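Long-range contacts in beta-glucosidase (Saccharopolyspora erythraea D, PDB 5M6G), which probably hydrolyses terminal, non-reducing beta-D-glucosyl residues, releasing beta-D-glucose: residues A425-K430 / S474-T479; G454-I459 / E500-E505; A494-G499 / A522-L527; L514-E519 / R542-A547. One frame throughout, in Å; residues are numbered along the deposited sequence.

All four contacts fall within the C-terminal domain of this glycosyl hydrolase family 3 enzyme. Along the chain contact 1 crosses contact 2, contact 2 crosses contact 3, whose strand runs straight into 500-505, and contact 3 crosses contact 4. Contacts 1 and 3 reach the same mixed sheet, their centres about 19 Å apart. Contacts 3 and 4 share helix 518-528 and touch through Ile524 and Leu516, with centres about 12 Å apart. Contacts 2 and 4 meet in the Glu500-Arg542 salt bridge. Contact 1 thus sits at the sheet edge and contact 3 on a helix-covered face, while contacts 2 and 4 involve loops at the C-terminal ends of strands, contact 2 including Glu505 of the sorbitol pocket.

Contact 1 (A425-K430 / S474-T479); sequences AKDGGK and SGSEVT
At the outer edge of the mixed sheet, the turn leading into strand 431-434 lies against the entry to strand 478-480, with Gly428 and Lys430 facing Ser476 and Glu477. The turn is an Asx turn: Asp427 OD1 accepts from Gly429 N at 2.9 Å, the donor coming from above the carboxylate plane. Just before that donor, Gly428 adopts phi 115°, where a CB would press on the preceding carbonyl oxygen. Its bare CA is met by Ser476 OG at 3.2 Å, while Ser476 CB sits 3.4 Å from Gly429 O. The hydroxyl also bonds NH2 of Arg492, whose NE reaches Gly429 O and forms a salt bridge with Asp427 OD1, so one guanidinium ties both segments together.

Further on, the side chains of Lys430 and Glu477 lie side by side and point the same way. Glu477 CG is anti to the backbone N (chi1 172°), and beyond it the chain stays extended, with OE1 3.4 Å from Lys430 CG. The touch is therefore between a carboxylate and a methylene; Lys430 NZ stays 5.1 Å from Glu477 OE1 and bonds Ser490 OG instead. The backbones approach as well, Lys430 CA lying 3.4 Å from Glu477 O in a CA-H...O contact. Backbone bonds from Leu431 to Glu477 and Thr479 then carry this approach into the parallel pairing of a sheet edge.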
loop_
_atom_site.group_PDB
_atom_site.type_symbol
_atom_site.label_atom_id
_atom_site.label_comp_id
_atom_site.label_asym_id
_atom_site.label_seq_id
_atom_site.Cartn_x
_atom_site.Cartn_y
_atom_site.Cartn_z
ATOM N N ALA A 425 -17.514 26.654 14.334
ATOM C CA ALA A 425 -16.882 27.947 14.530
ATOM C C ALA A 425 -15.640 27.807 15.396
ATOM O O ALA A 425 -15.510 26.876 16.195
ATOM C CB ALA A 425 -17.857 28.930 15.183
ATOM N N LYS A 426 -14.711 28.735 15.212
ATOM C CA LYS A 426 -13.676 29.002 16.208
ATOM C C LYS A 426 -14.090 30.206 17.055
ATOM O O LYS A 426 -13.452 31.261 17.045
ATOM C CB LYS A 426 -12.329 29.236 15.528
ATOM C CG LYS A 426 -11.962 28.222 14.452
ATOM C CD LYS A 426 -10.783 28.727 13.633
ATOM C CE LYS A 426 -10.564 27.896 12.381
ATOM N NZ LYS A 426 -9.461 28.457 11.542
ATOM N N ASP A 427 -15.205 30.051 17.778
ATOM C CA ASP A 427 -15.795 31.165 18.512
ATOM C C ASP A 427 -15.508 31.144 20.007
ATOM O O ASP A 427 -15.662 32.181 20.661
ATOM C CB ASP A 427 -17.318 31.209 18.303
ATOM C CG ASP A 427 -18.016 29.919 18.733
ATOM O OD1 ASP A 427 -17.392 29.100 19.447
ATOM O OD2 ASP A 427 -19.198 29.725 18.355
ATOM N N GLY A 428 -15.121 30.003 20.566
ATOM C CA GLY A 428 -14.796 29.907 21.978
ATOM C C GLY A 428 -15.718 29.032 22.810
ATOM O O GLY A 428 -15.363 28.727 23.960
ATOM N N GLY A 429 -16.884 28.614 22.310
ATOM C CA GLY A 429 -17.755 27.751 23.099
ATOM C C GLY A 429 -17.169 26.362 23.282
ATOM O O GLY A 429 -16.408 25.872 22.454
ATOM N N LYS A 430 -17.521 25.726 24.401
ATOM C CA LYS A 430 -17.000 24.400 24.724
ATOM C C LYS A 430 -17.353 23.389 23.639
ATOM O O LYS A 430 -18.486 23.348 23.155
ATOM C CB LYS A 430 -17.591 23.903 26.042
ATOM C CG LYS A 430 -17.246 24.683 27.267
ATOM C CD LYS A 430 -18.351 24.509 28.288
ATOM C CE LYS A 430 -18.513 23.057 28.674
ATOM N NZ LYS A 430 -19.299 22.947 29.938
ATOM N N SER A 474 -8.620 26.946 19.008
ATOM C CA SER A 474 -7.563 27.281 19.959
ATOM C C SER A 474 -8.048 28.193 21.075
ATOM O O SER A 474 -7.398 28.268 22.122
ATOM C CB SER A 474 -6.382 27.915 19.227
ATOM O OG SER A 474 -6.795 28.960 18.364
ATOM N N GLY A 475 -9.165 28.886 20.876
ATOM C CA GLY A 475 -9.797 29.661 21.915
ATOM C C GLY A 475 -10.883 28.937 22.670
ATOM O O GLY A 475 -11.528 29.537 23.536
ATOM N N SER A 476 -11.105 27.656 22.389
ATOM C CA SER A 476 -12.212 26.910 22.968
ATOM C C SER A 476 -11.699 25.883 23.962
ATOM O O SER A 476 -10.645 25.269 23.752
ATOM C CB SER A 476 -13.035 26.185 21.887
ATOM O OG SER A 476 -13.704 27.093 21.026
ATOM N N GLU A 477 -12.460 25.696 25.035
ATOM C CA GLU A 477 -12.315 24.510 25.866
ATOM C C GLU A 477 -12.761 23.290 25.070
ATOM O O GLU A 477 -13.806 23.317 24.406
ATOM C CB GLU A 477 -13.155 24.651 27.129
ATOM C CG GLU A 477 -13.236 23.413 27.989
ATOM C CD GLU A 477 -14.069 23.644 29.240
ATOM O OE1 GLU A 477 -14.614 24.756 29.391
ATOM O OE2 GLU A 477 -14.170 22.721 30.076
ATOM N N VAL A 478 -11.969 22.223 25.119
ATOM C CA VAL A 478 -12.269 20.999 24.376
ATOM C C VAL A 478 -12.182 19.851 25.365
ATOM O O VAL A 478 -11.089 19.531 25.856
ATOM C CB VAL A 478 -11.312 20.775 23.192
ATOM C CG1 VAL A 478 -11.667 19.473 22.459
ATOM C CG2 VAL A 478 -11.350 21.962 22.243
ATOM N N THR A 479 -13.321 19.244 25.665
ATOM C CA THR A 479 -13.407 18.120 26.585
ATOM C C THR A 479 -13.377 16.831 25.778
ATOM O O THR A 479 -14.120 16.692 24.803
ATOM C CB THR A 479 -14.699 18.176 27.407
ATOM O OG1 THR A 479 -14.840 19.465 28.025
ATOM C CG2 THR A 479 -14.708 17.089 28.469
#

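Contact 2 (G454-I459 / E500-E505); sequences GSSGDI and ETPYAE
Water 1 donates to both Gly454 O and Pro502 O, at 2.9 Å each, and so bridges two loops, one of which runs on to Glu505 of the sorbitol pocket. That loop, holding 500-505, leaves the C-terminal end of strand 493-499, as pocket-forming loops do in alpha/beta folds; the other joins helices 441-445 and 465-472.

Next to the water the contact is apolar and built around the proline ring. Pro502 CB lies 3.7 Å from Gly454 C, and Pro502 CG is equally far, 3.7 Å, from Ser455 N, so one edge of the ring rests along the peptide between Gly454 and Ser455. Gly454 suits this tight approach, because a CB there would clash with Pro502 CB, and its phi of 71° is positive. At the outer end Ser456 OG comes no closer than 4.2 Å to Pro502 CD. Its chi1 of -59° sets the hydroxyl beside the backbone N, and its polar partner is Asn443 OD1.

Further along the loop that carries Pro502 is Glu505, whose OE2 bonds Trp452 NE1 and, weakly, the bound sorbitol. Earlier in 500-505, Tyr503 OH reaches back to Glu500. Gly541 N also bonds Glu500 OE1. The tyrosine hydroxyl, Tyr503 OH, donates to Glu500 OE1 at 2.6 Å, meeting it on the syn side of the carboxylate, 31° out of plane.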
loop_
_atom_site.group_PDB
_atom_site.type_symbol
_atom_site.label_atom_id
_atom_site.label_comp_id
_atom_site.label_asym_id
_atom_site.label_seq_id
_atom_site.Cartn_x
_atom_site.Cartn_y
_atom_site.Cartn_z
ATOM N N GLY A 454 -0.692 -3.027 11.719
ATOM C CA GLY A 454 -0.926 -1.809 12.470
ATOM C C GLY A 454 -1.303 -2.141 13.906
ATOM O O GLY A 454 -1.423 -3.295 14.301
ATOM N N SER A 455 -1.493 -1.088 14.702
ATOM C CA SER A 455 -1.894 -1.265 16.094
ATOM C C SER A 455 -2.401 0.063 16.628
ATOM O O SER A 455 -2.169 1.119 16.039
ATOM C CB SER A 455 -0.742 -1.775 16.958
ATOM O OG SER A 455 0.299 -0.827 16.996
ATOM N N SER A 456 -3.077 -0.006 17.772
ATOM C CA SER A 456 -3.579 1.180 18.443
ATOM C C SER A 456 -2.497 1.816 19.311
ATOM O O SER A 456 -1.598 1.141 19.816
ATOM C CB SER A 456 -4.794 0.827 19.302
ATOM O OG SER A 456 -5.831 0.277 18.511
ATOM N N GLY A 457 -2.593 3.126 19.490
ATOM C CA GLY A 457 -1.704 3.844 20.379
ATOM C C GLY A 457 -0.798 4.802 19.627
ATOM O O GLY A 457 -0.904 4.999 18.412
ATOM N N ASP A 458 0.130 5.389 20.384
ATOM C CA ASP A 458 1.042 6.406 19.863
ATOM C C ASP A 458 2.267 5.721 19.258
ATOM O O ASP A 458 3.368 5.734 19.804
ATOM C CB ASP A 458 1.433 7.380 20.969
ATOM C CG ASP A 458 1.906 8.703 20.427
ATOM O OD1 ASP A 458 2.157 8.778 19.213
ATOM O OD2 ASP A 458 2.030 9.674 21.207
ATOM N N ILE A 459 2.057 5.123 18.080
ATOM C CA ILE A 459 3.065 4.232 17.514
ATOM C C ILE A 459 4.096 4.933 16.645
ATOM O O ILE A 459 5.120 4.319 16.306
ATOM C CB ILE A 459 2.395 3.111 16.700
ATOM C CG1 ILE A 459 1.618 3.691 15.515
ATOM C CG2 ILE A 459 1.470 2.308 17.594
ATOM C CD1 ILE A 459 1.007 2.572 14.591
ATOM N N GLU A 500 -13.039 1.769 12.481
ATOM C CA GLU A 500 -12.294 0.528 12.611
ATOM C C GLU A 500 -10.970 0.742 13.334
ATOM O O GLU A 500 -10.442 1.851 13.394
ATOM C CB GLU A 500 -12.020 -0.072 11.232
ATOM C CG GLU A 500 -13.246 -0.188 10.348
ATOM C CD GLU A 500 -12.935 -0.909 9.045
ATOM O OE1 GLU A 500 -12.288 -0.309 8.159
ATOM O OE2 GLU A 500 -13.321 -2.091 8.931
ATOM N N THR A 501 -10.436 -0.347 13.875
ATOM C CA THR A 501 -9.062 -0.448 14.343
ATOM C C THR A 501 -8.202 -1.093 13.254
ATOM O O THR A 501 -8.730 -1.634 12.275
ATOM C CB THR A 501 -9.014 -1.258 15.640
ATOM O OG1 THR A 501 -9.616 -2.532 15.422
ATOM C CG2 THR A 501 -9.765 -0.515 16.770
ATOM N N PRO A 502 -6.871 -1.023 13.368
ATOM C CA PRO A 502 -6.018 -1.381 12.223
ATOM C C PRO A 502 -6.044 -2.864 11.874
ATOM O O PRO A 502 -6.155 -3.735 12.740
ATOM C CB PRO A 502 -4.615 -0.958 12.680
ATOM C CG PRO A 502 -4.855 0.132 13.699
ATOM C CD PRO A 502 -6.108 -0.294 14.407
ATOM N N TYR A 503 -5.914 -3.143 10.576
ATOM C CA TYR A 503 -5.824 -4.510 10.074
ATOM C C TYR A 503 -5.108 -4.485 8.728
ATOM O O TYR A 503 -4.948 -3.432 8.108
ATOM C CB TYR A 503 -7.210 -5.143 9.921
ATOM C CG TYR A 503 -8.139 -4.280 9.099
ATOM C CD1 TYR A 503 -8.111 -4.319 7.707
ATOM C CD2 TYR A 503 -9.027 -3.402 9.718
ATOM C CE1 TYR A 503 -8.947 -3.518 6.949
ATOM C CE2 TYR A 503 -9.869 -2.597 8.973
ATOM C CZ TYR A 503 -9.822 -2.661 7.585
ATOM O OH TYR A 503 -10.644 -1.854 6.840
ATOM N N ALA A 504 -4.717 -5.670 8.259
ATOM C CA ALA A 504 -4.145 -5.802 6.925
ATOM C C ALA A 504 -4.448 -7.188 6.381
ATOM O O ALA A 504 -4.476 -8.167 7.129
ATOM C CB ALA A 504 -2.623 -5.571 6.914
ATOM N N GLU A 505 -4.652 -7.253 5.069
ATOM C CA GLU A 505 -4.840 -8.503 4.296
ATOM C C GLU A 505 -6.011 -9.282 4.905
ATOM O O GLU A 505 -7.011 -8.671 5.319
ATOM C CB GLU A 505 -3.531 -9.280 4.220
ATOM C CG GLU A 505 -2.331 -8.439 3.799
ATOM C CD GLU A 505 -1.086 -9.283 3.540
ATOM O OE1 GLU A 505 -1.220 -10.404 3.009
ATOM O OE2 GLU A 505 0.025 -8.818 3.872
HETATM O O HOH W 1 -4.052 -4.414 14.621
#

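Contact 3 (A494-G499 / A522-L527); sequences AIAVVG and ATIAKL
Ala494, Ala496 and Val498 of strand 493-499 pack against Ile524 and Leu527 of helix 518-528, the first two elements of a beta-alpha-beta crossover that returns in strand 534-539. The short axes run almost antiparallel, at 174°, and come within 9.1 Å of each other, the spacing of a helix laid flat on its sheet.

The packing between the two segments is wholly apolar. Leu527 CG is anti to its carbonyl carbon (chi1 -63°), and from it CD1 reaches between two alanine methyls, lying 3.7 Å from Ala494 CB and 3.7 Å from Ala496 CB. One leucine branch thus spans two successive inward positions of the strand, and the small alanines let the helix come close. One turn earlier, Ile524 covers the next part of the strand: its CG1 lies 4.0 Å from Ala496 CB, while its chain crosses that of Val498 at about a right angle.

Hydrogen bonds run within the helix and the sheet. Leu527 N bonds Thr523 O at 3.0 Å, and backbone bonds pair Ile495 with Phe432 and Ala434 on one side, Ala494 and Ala496 with Val535 of strand 534-539 on the other. Just beyond the two segments' packing, Gly499 N donates to Asp520 OD2, joining the strand's end to the same helix.

The other face of the strand, with Ile495 and Val497, is covered by helix 465-472 through Ile469 and Ile465, so the sheet lies between helices on both faces, an alpha/beta/alpha sandwich. Where Ile524 and Val498 cross, Ile524 CD1 rests 4.1 Å from Val498 CG1.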
loop_
_atom_site.group_PDB
_atom_site.type_symbol
_atom_site.label_atom_id
_atom_site.label_comp_id
_atom_site.label_asym_id
_atom_site.label_seq_id
_atom_site.Cartn_x
_atom_site.Cartn_y
_atom_site.Cartn_z
ATOM N N ALA A 494 -20.744 18.171 19.610
ATOM C CA ALA A 494 -20.027 16.972 20.018
ATOM C C ALA A 494 -19.551 16.238 18.773
ATOM O O ALA A 494 -20.322 16.060 17.825
ATOM C CB ALA A 494 -20.904 16.050 20.878
ATOM N N ILE A 495 -18.290 15.806 18.790
ATOM C CA ILE A 495 -17.651 15.136 17.659
ATOM C C ILE A 495 -17.315 13.717 18.088
ATOM O O ILE A 495 -16.574 13.515 19.055
ATOM C CB ILE A 495 -16.385 15.879 17.196
ATOM C CG1 ILE A 495 -16.718 17.332 16.867
ATOM C CG2 ILE A 495 -15.746 15.170 15.984
ATOM C CD1 ILE A 495 -15.504 18.234 16.872
ATOM N N ALA A 496 -17.837 12.734 17.358
ATOM C CA ALA A 496 -17.619 11.326 17.665
ATOM C C ALA A 496 -16.778 10.726 16.545
ATOM O O ALA A 496 -17.269 10.539 15.429
ATOM C CB ALA A 496 -18.946 10.584 17.817
ATOM N N VAL A 497 -15.520 10.424 16.839
ATOM C CA VAL A 497 -14.604 9.860 15.854
ATOM C C VAL A 497 -14.588 8.358 16.096
ATOM O O VAL A 497 -13.949 7.877 17.033
ATOM C CB VAL A 497 -13.207 10.479 15.953
ATOM C CG1 VAL A 497 -12.381 10.096 14.727
ATOM C CG2 VAL A 497 -13.315 11.990 16.066
ATOM N N VAL A 498 -15.288 7.617 15.234
ATOM C CA VAL A 498 -15.530 6.192 15.421
ATOM C C VAL A 498 -14.921 5.414 14.253
ATOM O O VAL A 498 -14.193 5.981 13.430
ATOM C CB VAL A 498 -17.044 5.923 15.548
ATOM C CG1 VAL A 498 -17.643 6.682 16.756
ATOM C CG2 VAL A 498 -17.757 6.330 14.273
ATOM N N GLY A 499 -15.192 4.106 14.176
ATOM C CA GLY A 499 -14.823 3.315 13.014
ATOM C C GLY A 499 -13.958 2.113 13.383
ATOM O O GLY A 499 -14.119 1.507 14.448
ATOM N N ALA A 522 -22.823 2.957 21.264
ATOM C CA ALA A 522 -23.060 3.474 22.612
ATOM C C ALA A 522 -22.558 4.907 22.762
ATOM O O ALA A 522 -23.239 5.756 23.349
ATOM C CB ALA A 522 -22.382 2.570 23.643
ATOM N N THR A 523 -21.362 5.195 22.254
ATOM C CA THR A 523 -20.809 6.538 22.404
ATOM C C THR A 523 -21.609 7.565 21.608
ATOM O O THR A 523 -21.902 8.659 22.113
ATOM C CB THR A 523 -19.342 6.541 21.987
ATOM O OG1 THR A 523 -18.594 5.791 22.945
ATOM C CG2 THR A 523 -18.798 7.966 21.939
ATOM N N ILE A 524 -21.985 7.235 20.371
ATOM C CA ILE A 524 -22.790 8.172 19.592
ATOM C C ILE A 524 -24.144 8.394 20.257
ATOM O O ILE A 524 -24.651 9.521 20.296
ATOM C CB ILE A 524 -22.953 7.679 18.145
ATOM C CG1 ILE A 524 -21.612 7.692 17.406
ATOM C CG2 ILE A 524 -23.988 8.528 17.415
ATOM C CD1 ILE A 524 -21.658 6.952 16.059
ATOM N N ALA A 525 -24.752 7.329 20.789
ATOM C CA ALA A 525 -26.050 7.480 21.447
ATOM C C ALA A 525 -25.934 8.366 22.679
ATOM O O ALA A 525 -26.794 9.222 22.928
ATOM C CB ALA A 525 -26.619 6.110 21.817
ATOM N N LYS A 526 -24.859 8.193 23.446
ATOM C CA LYS A 526 -24.627 9.049 24.602
ATOM C C LYS A 526 -24.495 10.511 24.191
ATOM O O LYS A 526 -25.006 11.403 24.880
ATOM C CB LYS A 526 -23.383 8.579 25.353
ATOM C CG LYS A 526 -23.161 9.286 26.680
ATOM C CD LYS A 526 -21.915 8.751 27.358
ATOM C CE LYS A 526 -22.051 7.262 27.619
ATOM N NZ LYS A 526 -23.117 7.001 28.625
ATOM N N LEU A 527 -23.816 10.778 23.069
ATOM C CA LEU A 527 -23.667 12.150 22.597
ATOM C C LEU A 527 -24.987 12.706 22.086
ATOM O O LEU A 527 -25.319 13.865 22.350
ATOM C CB LEU A 527 -22.618 12.241 21.488
ATOM C CG LEU A 527 -21.158 11.892 21.785
ATOM C CD1 LEU A 527 -20.261 12.440 20.678
ATOM C CD2 LEU A 527 -20.736 12.411 23.130
#

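Contact 4 (L514-E519 / R542-A547); sequences LGLDEE and RPLDIA
Leu514, with CG anti to its carbonyl carbon (chi1 -79°), meets Arg542, whose CG sits between the backbone N and the carbonyl carbon (chi1 51°). The two side chains cross at about a right angle. Leu514 CD2 lies over one guanidinium face, toward its rim, 3.6 Å from Arg542 NE. Of the guanidinium nitrogens, NH2 bonds Gly508 O, NH1 bonds Asp188 O, and NE forms a salt bridge with Glu500 OE2. Leu514 CD1 approaches Pro543 O at 4.0 Å, a buried oxygen with no polar partner in the model.

The backbones are joined by Asp545 N, which donates to Leu514 O at 2.8 Å and 165°. Water 2 links Leu514 N to Asp545 OD2, and water 3 connects Leu516 N with Asp545 O, so two waters add to the single direct backbone bond.

Behind this, Leu516 CD2 packs 3.9 Å from Leu544 CD1, the chains crossing at about a right angle, and Leu516 CG lies 4.2 Å from Ile546 CG2. Directly after Leu516, Asp517 is the N-cap of helix 518-528, its OD1 accepting from Asp520 N. The contact joins the approach to this crossover helix to the loop after strand 534-539, at the C-terminal ends of the parallel strands in an alpha/beta domain.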
loop_
_atom_site.group_PDB
_atom_site.type_symbol
_atom_site.label_atom_id
_atom_site.label_comp_id
_atom_site.label_asym_id
_atom_site.label_seq_id
_atom_site.Cartn_x
_atom_site.Cartn_y
_atom_site.Cartn_z
ATOM N N LEU A 514 -20.467 -5.156 8.615
ATOM C CA LEU A 514 -19.688 -3.922 8.651
ATOM C C LEU A 514 -20.372 -2.820 9.454
ATOM O O LEU A 514 -20.050 -1.643 9.270
ATOM C CB LEU A 514 -19.385 -3.423 7.236
ATOM C CG LEU A 514 -18.237 -4.163 6.532
ATOM C CD1 LEU A 514 -18.181 -3.837 5.046
ATOM C CD2 LEU A 514 -16.904 -3.840 7.192
ATOM N N GLY A 515 -21.301 -3.163 10.341
ATOM C CA GLY A 515 -21.903 -2.154 11.185
ATOM C C GLY A 515 -20.942 -1.639 12.243
ATOM O O GLY A 515 -19.919 -2.245 12.552
ATOM N N LEU A 516 -21.278 -0.488 12.817
ATOM C CA LEU A 516 -20.484 0.027 13.925
ATOM C C LEU A 516 -20.531 -0.949 15.093
ATOM O O LEU A 516 -21.575 -1.536 15.388
ATOM C CB LEU A 516 -21.009 1.401 14.357
ATOM C CG LEU A 516 -20.880 2.520 13.326
ATOM C CD1 LEU A 516 -21.607 3.764 13.811
ATOM C CD2 LEU A 516 -19.406 2.813 13.093
ATOM N N ASP A 517 -19.391 -1.131 15.755
ATOM C CA ASP A 517 -19.360 -2.001 16.920
ATOM C C ASP A 517 -20.153 -1.372 18.067
ATOM O O ASP A 517 -20.690 -0.257 17.969
ATOM C CB ASP A 517 -17.918 -2.329 17.321
ATOM C CG ASP A 517 -17.104 -1.113 17.742
ATOM O OD1 ASP A 517 -17.677 -0.080 18.141
ATOM O OD2 ASP A 517 -15.857 -1.209 17.701
ATOM N N GLU A 518 -20.251 -2.103 19.175
ATOM C CA GLU A 518 -21.174 -1.659 20.212
ATOM C C GLU A 518 -20.632 -0.444 20.947
ATOM O O GLU A 518 -21.411 0.393 21.416
ATOM C CB GLU A 518 -21.493 -2.811 21.168
ATOM C CG GLU A 518 -22.390 -3.864 20.498
ATOM C CD GLU A 518 -23.190 -4.708 21.480
ATOM O OE1 GLU A 518 -22.878 -4.682 22.692
ATOM O OE2 GLU A 518 -24.153 -5.379 21.034
ATOM N N GLU A 519 -19.309 -0.304 21.017
ATOM C CA GLU A 519 -18.740 0.883 21.638
ATOM C C GLU A 519 -19.076 2.132 20.835
ATOM O O GLU A 519 -19.518 3.143 21.399
ATOM C CB GLU A 519 -17.226 0.734 21.789
ATOM C CG GLU A 519 -16.565 2.035 22.247
ATOM C CD GLU A 519 -15.042 1.952 22.351
ATOM O OE1 GLU A 519 -14.433 2.991 22.679
ATOM O OE2 GLU A 519 -14.457 0.865 22.119
ATOM N N ARG A 542 -13.008 1.620 4.641
ATOM C CA ARG A 542 -14.041 1.248 3.684
ATOM C C ARG A 542 -15.353 1.857 4.151
ATOM O O ARG A 542 -15.450 2.276 5.310
ATOM C CB ARG A 542 -14.168 -0.268 3.612
ATOM C CG ARG A 542 -14.325 -0.882 4.997
ATOM C CD ARG A 542 -14.277 -2.399 4.960
ATOM N NE ARG A 542 -13.577 -2.908 6.133
ATOM C CZ ARG A 542 -13.152 -4.159 6.278
ATOM N NH1 ARG A 542 -13.356 -5.063 5.312
ATOM N NH2 ARG A 542 -12.497 -4.496 7.381
ATOM N N PRO A 543 -16.380 1.911 3.307
ATOM C CA PRO A 543 -17.720 2.218 3.818
ATOM C C PRO A 543 -18.081 1.266 4.951
ATOM O O PRO A 543 -17.669 0.103 4.966
ATOM C CB PRO A 543 -18.626 2.010 2.594
ATOM C CG PRO A 543 -17.704 2.227 1.411
ATOM C CD PRO A 543 -16.380 1.649 1.851
ATOM N N LEU A 544 -18.832 1.786 5.922
ATOM C CA LEU A 544 -19.376 0.995 7.014
ATOM C C LEU A 544 -20.896 1.042 6.948
ATOM O O LEU A 544 -21.479 1.993 6.423
ATOM C CB LEU A 544 -18.895 1.507 8.382
ATOM C CG LEU A 544 -17.391 1.489 8.628
ATOM C CD1 LEU A 544 -17.095 1.994 10.056
ATOM C CD2 LEU A 544 -16.789 0.099 8.390
ATOM N N ASP A 545 -21.532 0.009 7.492
ATOM C CA ASP A 545 -22.983 -0.162 7.393
ATOM C C ASP A 545 -23.663 0.709 8.448
ATOM O O ASP A 545 -23.771 0.323 9.614
ATOM C CB ASP A 545 -23.331 -1.633 7.566
ATOM C CG ASP A 545 -24.757 -1.955 7.163
ATOM O OD1 ASP A 545 -25.467 -1.062 6.645
ATOM O OD2 ASP A 545 -25.154 -3.121 7.355
ATOM N N ILE A 546 -24.119 1.896 8.037
ATOM C CA ILE A 546 -24.607 2.920 8.955
ATOM C C ILE A 546 -25.991 3.422 8.594
ATOM O O ILE A 546 -26.472 4.370 9.223
ATOM C CB ILE A 546 -23.639 4.114 9.010
ATOM C CG1 ILE A 546 -23.514 4.688 7.594
ATOM C CG2 ILE A 546 -22.301 3.702 9.609
ATOM C CD1 ILE A 546 -22.754 5.929 7.509
ATOM N N ALA A 547 -26.627 2.854 7.567
ATOM C CA ALA A 547 -27.859 3.438 7.042
ATOM C C ALA A 547 -28.965 3.481 8.084
ATOM O O ALA A 547 -29.840 4.350 8.019
ATOM C CB ALA A 547 -28.332 2.660 5.813
HETATM O O HOH W 2 -23.390 -4.963 8.583
HETATM O O HOH W 3 -23.904 0.652 12.310
#